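Long-range contact in Tlr1174 protein (Synechococcus elongatus, PDB 2OZT), which converts SHCHC to 2-succinylbenzoate by loss of water, a divalent-metal-dependent step on the pathway to phylloquinone: residues A[144-158]-A[179-192]. Residues are numbered along the deposited sequence; the frame is centred on the assembly and turned at random.
Sequences PEEEQAILKALLAAL and RWFAWLDRHGNGKI
Gln-148 slides between two tryptophans of the neighbouring helix and meets each differently. Its amide lies nearly flat on Trp-183, the planes 11° apart, with OE1 3.4 Å from Trp-183 CD1; against Trp-180 the same amide stands almost upright, NE2 over the ring face 3.5 Å from Trp-180 CD2. Its CG makes CH-pi contacts with both rings. Trp-183 carries CG anti to its backbone N (chi1 -171°), which swings the indole across to Gln-148, while CB of His-187 sits over the opposite face, toward its rim. With an alanine in place of Trp-183, the Gln-148 amide would probably lose its stacking surface and, held by Trp-180 alone, be freer to turn. Trp-180 fits as a knob among Pro-144, Glu-147, Gln-148 and Leu-151; a water joins its NE1 to Glu-147 OE1, which also takes the N-H of Gly-140, while OE2 takes those of Val-141 and Met-142. Leu-151 CD2 touches both indoles. The extended Lys-191 gives NZ to Leu-155 O in the last turn of helix 144-157, nearly straight on, and to Leu-158 O just beyond, each at 2.9 Å. Leu-151 and Ile-192 rest on strand 163-167, which comes between these near-parallel helices (24°) in the chain: neighbours on the outside of the enolase-superfamily TIM-type barrel.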
loop_
_atom_site.group_PDB
_atom_site.type_symbol
_atom_site.label_atom_id
_atom_site.label_comp_id
_atom_site.label_asym_id
_atom_site.label_seq_id
_atom_site.Cartn_x
_atom_site.Cartn_y
_atom_site.Cartn_z
ATOM N N PRO A 144 -4.999 -20.623 16.162
ATOM C CA PRO A 144 -5.107 -21.221 14.841
ATOM C C PRO A 144 -6.326 -22.090 14.644
ATOM O O PRO A 144 -6.950 -22.051 13.597
ATOM C CB PRO A 144 -3.800 -22.040 14.704
ATOM C CG PRO A 144 -2.840 -21.343 15.562
ATOM C CD PRO A 144 -3.633 -20.765 16.715
ATOM N N GLU A 145 -6.694 -22.870 15.659
ATOM C CA GLU A 145 -7.791 -23.788 15.479
ATOM C C GLU A 145 -9.107 -23.040 15.357
ATOM O O GLU A 145 -9.959 -23.439 14.569
ATOM C CB GLU A 145 -7.864 -24.772 16.643
ATOM C CG GLU A 145 -6.702 -25.752 16.703
ATOM C CD GLU A 145 -5.331 -25.107 16.949
ATOM O OE1 GLU A 145 -5.220 -24.088 17.704
ATOM O OE2 GLU A 145 -4.351 -25.639 16.361
ATOM N N GLU A 146 -9.245 -21.953 16.107
ATOM C CA GLU A 146 -10.467 -21.143 16.038
ATOM C C GLU A 146 -10.582 -20.456 14.669
ATOM O O GLU A 146 -11.646 -20.459 14.049
ATOM C CB GLU A 146 -10.480 -20.091 17.124
ATOM C CG GLU A 146 -10.767 -20.640 18.522
ATOM C CD GLU A 146 -10.545 -19.570 19.558
ATOM O OE1 GLU A 146 -9.378 -19.303 19.910
ATOM O OE2 GLU A 146 -11.542 -18.964 20.000
ATOM N N GLU A 147 -9.463 -19.905 14.212
ATOM C CA GLU A 147 -9.464 -19.252 12.894
ATOM C C GLU A 147 -9.686 -20.245 11.768
ATOM O O GLU A 147 -10.349 -19.936 10.786
ATOM C CB GLU A 147 -8.186 -18.410 12.705
ATOM C CG GLU A 147 -8.216 -17.199 13.621
ATOM C CD GLU A 147 -6.979 -16.308 13.540
ATOM O OE1 GLU A 147 -5.969 -16.781 12.967
ATOM O OE2 GLU A 147 -7.038 -15.191 14.100
ATOM N N GLN A 148 -9.159 -21.472 11.900
ATOM C CA GLN A 148 -9.362 -22.466 10.886
ATOM C C GLN A 148 -10.832 -22.890 10.795
ATOM O O GLN A 148 -11.348 -23.126 9.728
ATOM C CB GLN A 148 -8.414 -23.658 11.099
ATOM C CG GLN A 148 -7.005 -23.303 10.665
ATOM C CD GLN A 148 -5.909 -24.147 11.304
ATOM O OE1 GLN A 148 -6.180 -25.131 11.984
ATOM N NE2 GLN A 148 -4.650 -23.756 11.069
ATOM N N ALA A 149 -11.503 -22.965 11.939
ATOM C CA ALA A 149 -12.935 -23.269 11.934
ATOM C C ALA A 149 -13.780 -22.190 11.288
ATOM O O ALA A 149 -14.666 -22.491 10.476
ATOM C CB ALA A 149 -13.417 -23.586 13.340
ATOM N N ILE A 150 -13.421 -20.926 11.567
ATOM C CA ILE A 150 -14.086 -19.783 10.910
ATOM C C ILE A 150 -13.781 -19.833 9.416
ATOM O O ILE A 150 -14.669 -19.637 8.570
ATOM C CB ILE A 150 -13.649 -18.467 11.509
ATOM C CG1 ILE A 150 -14.095 -18.377 12.976
ATOM C CG2 ILE A 150 -14.249 -17.305 10.699
ATOM C CD1 ILE A 150 -13.363 -17.324 13.746
ATOM N N LEU A 151 -12.519 -20.105 9.086
ATOM C CA LEU A 151 -12.128 -20.112 7.681
ATOM C C LEU A 151 -12.904 -21.159 6.872
ATOM O O LEU A 151 -13.359 -20.913 5.750
ATOM C CB LEU A 151 -10.611 -20.359 7.564
ATOM C CG LEU A 151 -10.069 -20.298 6.133
ATOM C CD1 LEU A 151 -10.482 -19.039 5.313
ATOM C CD2 LEU A 151 -8.562 -20.370 6.150
ATOM N N LYS A 152 -13.060 -22.346 7.467
ATOM C CA LYS A 152 -13.843 -23.398 6.843
ATOM C C LYS A 152 -15.284 -22.903 6.529
ATOM O O LYS A 152 -15.800 -23.119 5.418
ATOM C CB LYS A 152 -13.841 -24.654 7.749
ATOM C CG LYS A 152 -14.632 -25.812 7.187
ATOM C CD LYS A 152 -14.301 -27.088 7.999
ATOM C CE LYS A 152 -15.293 -28.211 7.718
ATOM N NZ LYS A 152 -15.235 -28.651 6.304
ATOM N N ALA A 153 -15.905 -22.235 7.491
ATOM C CA ALA A 153 -17.263 -21.701 7.309
ATOM C C ALA A 153 -17.280 -20.563 6.269
ATOM O O ALA A 153 -18.210 -20.461 5.455
ATOM C CB ALA A 153 -17.795 -21.210 8.637
ATOM N N LEU A 154 -16.243 -19.717 6.310
ATOM C CA LEU A 154 -16.164 -18.574 5.384
ATOM C C LEU A 154 -16.018 -19.059 3.969
ATOM O O LEU A 154 -16.686 -18.544 3.045
ATOM C CB LEU A 154 -15.003 -17.680 5.829
ATOM C CG LEU A 154 -14.729 -16.457 4.945
ATOM C CD1 LEU A 154 -15.945 -15.489 4.892
ATOM C CD2 LEU A 154 -13.473 -15.740 5.437
ATOM N N LEU A 155 -15.164 -20.065 3.758
ATOM C CA LEU A 155 -14.982 -20.569 2.409
ATOM C C LEU A 155 -16.233 -21.238 1.873
ATOM O O LEU A 155 -16.524 -21.129 0.682
ATOM C CB LEU A 155 -13.822 -21.542 2.340
ATOM C CG LEU A 155 -12.429 -20.978 2.554
ATOM C CD1 LEU A 155 -11.443 -22.113 2.664
ATOM C CD2 LEU A 155 -12.087 -20.044 1.385
ATOM N N ALA A 156 -16.961 -21.924 2.755
ATOM C CA ALA A 156 -18.250 -22.509 2.363
ATOM C C ALA A 156 -19.317 -21.484 2.009
ATOM O O ALA A 156 -20.144 -21.722 1.114
ATOM C CB ALA A 156 -18.735 -23.426 3.462
ATOM N N ALA A 157 -19.313 -20.350 2.708
ATOM C CA ALA A 157 -20.307 -19.293 2.521
ATOM C C ALA A 157 -20.044 -18.341 1.338
ATOM O O ALA A 157 -20.977 -17.845 0.733
ATOM C CB ALA A 157 -20.414 -18.498 3.783
ATOM N N LEU A 158 -18.775 -18.067 1.034
ATOM C CA LEU A 158 -18.471 -17.089 -0.029
ATOM C C LEU A 158 -19.013 -17.563 -1.362
ATOM O O LEU A 158 -18.957 -18.748 -1.679
ATOM C CB LEU A 158 -16.959 -16.849 -0.131
ATOM C CG LEU A 158 -16.345 -16.004 0.989
ATOM C CD1 LEU A 158 -14.821 -16.095 0.905
ATOM C CD2 LEU A 158 -16.757 -14.563 0.809
ATOM N N ARG A 179 2.346 -25.067 10.558
ATOM C CA ARG A 179 1.097 -25.819 10.803
ATOM C C ARG A 179 -0.053 -25.246 9.954
ATOM O O ARG A 179 -0.841 -25.993 9.366
ATOM C CB ARG A 179 0.745 -25.814 12.282
ATOM C CG ARG A 179 1.690 -26.710 13.107
ATOM C CD ARG A 179 1.068 -27.153 14.453
ATOM N NE ARG A 179 0.499 -26.007 15.181
ATOM C CZ ARG A 179 1.217 -25.096 15.839
ATOM N NH1 ARG A 179 2.539 -25.188 15.893
ATOM N NH2 ARG A 179 0.604 -24.081 16.450
ATOM N N TRP A 180 -0.113 -23.906 9.836
ATOM C CA TRP A 180 -1.109 -23.264 8.984
ATOM C C TRP A 180 -0.981 -23.629 7.517
ATOM O O TRP A 180 -1.971 -23.930 6.844
ATOM C CB TRP A 180 -0.982 -21.749 9.115
ATOM C CG TRP A 180 -2.038 -21.094 9.970
ATOM C CD1 TRP A 180 -1.876 -20.579 11.214
ATOM C CD2 TRP A 180 -3.387 -20.829 9.589
ATOM N NE1 TRP A 180 -3.066 -19.999 11.652
ATOM C CE2 TRP A 180 -4.001 -20.144 10.662
ATOM C CE3 TRP A 180 -4.125 -21.077 8.430
ATOM C CZ2 TRP A 180 -5.361 -19.718 10.606
ATOM C CZ3 TRP A 180 -5.471 -20.687 8.394
ATOM C CH2 TRP A 180 -6.051 -19.985 9.453
ATOM N N PHE A 181 0.247 -23.653 7.007
ATOM C CA PHE A 181 0.405 -24.013 5.616
ATOM C C PHE A 181 0.054 -25.471 5.345
ATOM O O PHE A 181 -0.446 -25.783 4.283
ATOM C CB PHE A 181 1.793 -23.630 5.090
ATOM C CG PHE A 181 1.917 -22.143 4.832
ATOM C CD1 PHE A 181 1.180 -21.566 3.808
ATOM C CD2 PHE A 181 2.733 -21.347 5.611
ATOM C CE1 PHE A 181 1.247 -20.185 3.582
ATOM C CE2 PHE A 181 2.810 -19.985 5.393
ATOM C CZ PHE A 181 2.052 -19.405 4.387
ATOM N N ALA A 182 0.290 -26.319 6.337
ATOM C CA ALA A 182 -0.061 -27.762 6.194
ATOM C C ALA A 182 -1.584 -27.888 6.197
ATOM O O ALA A 182 -2.155 -28.626 5.370
ATOM C CB ALA A 182 0.555 -28.568 7.293
ATOM N N TRP A 183 -2.257 -27.144 7.079
ATOM C CA TRP A 183 -3.726 -27.117 7.091
ATOM C C TRP A 183 -4.280 -26.614 5.770
ATOM O O TRP A 183 -5.242 -27.169 5.219
ATOM C CB TRP A 183 -4.249 -26.225 8.217
ATOM C CG TRP A 183 -5.753 -26.314 8.419
ATOM C CD1 TRP A 183 -6.401 -27.125 9.301
ATOM C CD2 TRP A 183 -6.766 -25.544 7.763
ATOM N NE1 TRP A 183 -7.756 -26.908 9.240
ATOM C CE2 TRP A 183 -8.015 -25.957 8.292
ATOM C CE3 TRP A 183 -6.750 -24.554 6.779
ATOM C CZ2 TRP A 183 -9.227 -25.429 7.857
ATOM C CZ3 TRP A 183 -7.973 -24.008 6.348
ATOM C CH2 TRP A 183 -9.193 -24.446 6.897
ATOM N N LEU A 184 -3.672 -25.556 5.234
ATOM C CA LEU A 184 -4.170 -24.980 3.989
ATOM C C LEU A 184 -3.991 -25.940 2.811
ATOM O O LEU A 184 -4.809 -25.971 1.893
ATOM C CB LEU A 184 -3.501 -23.623 3.700
ATOM C CG LEU A 184 -3.993 -22.456 4.558
ATOM C CD1 LEU A 184 -3.017 -21.285 4.471
ATOM C CD2 LEU A 184 -5.399 -21.958 4.146
ATOM N N ASP A 185 -2.915 -26.710 2.841
ATOM C CA ASP A 185 -2.731 -27.750 1.823
ATOM C C ASP A 185 -3.866 -28.780 1.872
ATOM O O ASP A 185 -4.380 -29.198 0.828
ATOM C CB ASP A 185 -1.376 -28.421 1.971
ATOM C CG ASP A 185 -1.103 -29.381 0.854
ATOM O OD1 ASP A 185 -0.973 -28.916 -0.300
ATOM O OD2 ASP A 185 -1.066 -30.603 1.135
ATOM N N ARG A 186 -4.275 -29.178 3.069
ATOM C CA ARG A 186 -5.357 -30.153 3.212
ATOM C C ARG A 186 -6.764 -29.593 2.959
ATOM O O ARG A 186 -7.631 -30.308 2.434
ATOM C CB ARG A 186 -5.342 -30.772 4.615
ATOM C CG ARG A 186 -4.021 -31.408 5.034
ATOM C CD ARG A 186 -4.169 -32.223 6.316
ATOM N NE ARG A 186 -4.510 -31.398 7.478
ATOM C CZ ARG A 186 -3.622 -30.890 8.325
ATOM N NH1 ARG A 186 -2.325 -31.116 8.149
ATOM N NH2 ARG A 186 -4.028 -30.150 9.344
ATOM N N HIS A 187 -7.001 -28.343 3.359
ATOM C CA HIS A 187 -8.361 -27.798 3.512
ATOM C C HIS A 187 -8.613 -26.515 2.727
ATOM O O HIS A 187 -9.739 -25.980 2.696
ATOM C CB HIS A 187 -8.639 -27.527 4.989
ATOM C CG HIS A 187 -8.548 -28.746 5.848
ATOM N ND1 HIS A 187 -9.438 -29.793 5.739
ATOM C CD2 HIS A 187 -7.675 -29.092 6.821
ATOM C CE1 HIS A 187 -9.110 -30.738 6.604
ATOM N NE2 HIS A 187 -8.046 -30.337 7.275
ATOM N N GLY A 188 -7.549 -25.995 2.143
ATOM C CA GLY A 188 -7.637 -24.837 1.302
ATOM C C GLY A 188 -8.351 -25.126 -0.001
ATOM O O GLY A 188 -8.790 -26.237 -0.289
ATOM N N ASN A 189 -8.394 -24.107 -0.827
ATOM C CA ASN A 189 -9.490 -23.941 -1.703
ATOM C C ASN A 189 -9.027 -22.979 -2.786
ATOM O O ASN A 189 -8.219 -22.100 -2.517
ATOM C CB ASN A 189 -10.573 -23.303 -0.831
ATOM C CG ASN A 189 -11.872 -23.136 -1.538
ATOM O OD1 ASN A 189 -11.953 -22.416 -2.521
ATOM N ND2 ASN A 189 -12.923 -23.785 -1.022
ATOM N N GLY A 190 -9.567 -23.130 -3.991
ATOM C CA GLY A 190 -9.253 -22.219 -5.093
ATOM C C GLY A 190 -9.572 -20.774 -4.778
ATOM O O GLY A 190 -9.096 -19.870 -5.472
ATOM N N LYS A 191 -10.361 -20.554 -3.724
ATOM C CA LYS A 191 -10.680 -19.196 -3.261
ATOM C C LYS A 191 -9.515 -18.531 -2.504
ATOM O O LYS A 191 -9.456 -17.310 -2.479
ATOM C CB LYS A 191 -11.970 -19.155 -2.410
ATOM C CG LYS A 191 -13.261 -19.587 -3.147
ATOM C CD LYS A 191 -14.494 -19.561 -2.217
ATOM C CE LYS A 191 -15.788 -19.953 -3.003
ATOM N NZ LYS A 191 -16.836 -20.615 -2.136
ATOM N N ILE A 192 -8.596 -19.305 -1.928
ATOM C CA ILE A 192 -7.380 -18.700 -1.239
ATOM C C ILE A 192 -6.293 -18.139 -2.183
ATOM O O ILE A 192 -5.588 -18.879 -2.858
ATOM C CB ILE A 192 -6.737 -19.668 -0.205
ATOM C CG1 ILE A 192 -7.766 -20.095 0.861
ATOM C CG2 ILE A 192 -5.569 -19.032 0.480
ATOM C CD1 ILE A 192 -8.074 -19.044 1.930
HETATM O O HOH W 1 -2.310 -25.504 14.858
HETATM O O HOH W 2 -3.563 -17.992 13.701
HETATM O O HOH W 3 -12.215 -28.383 4.860
#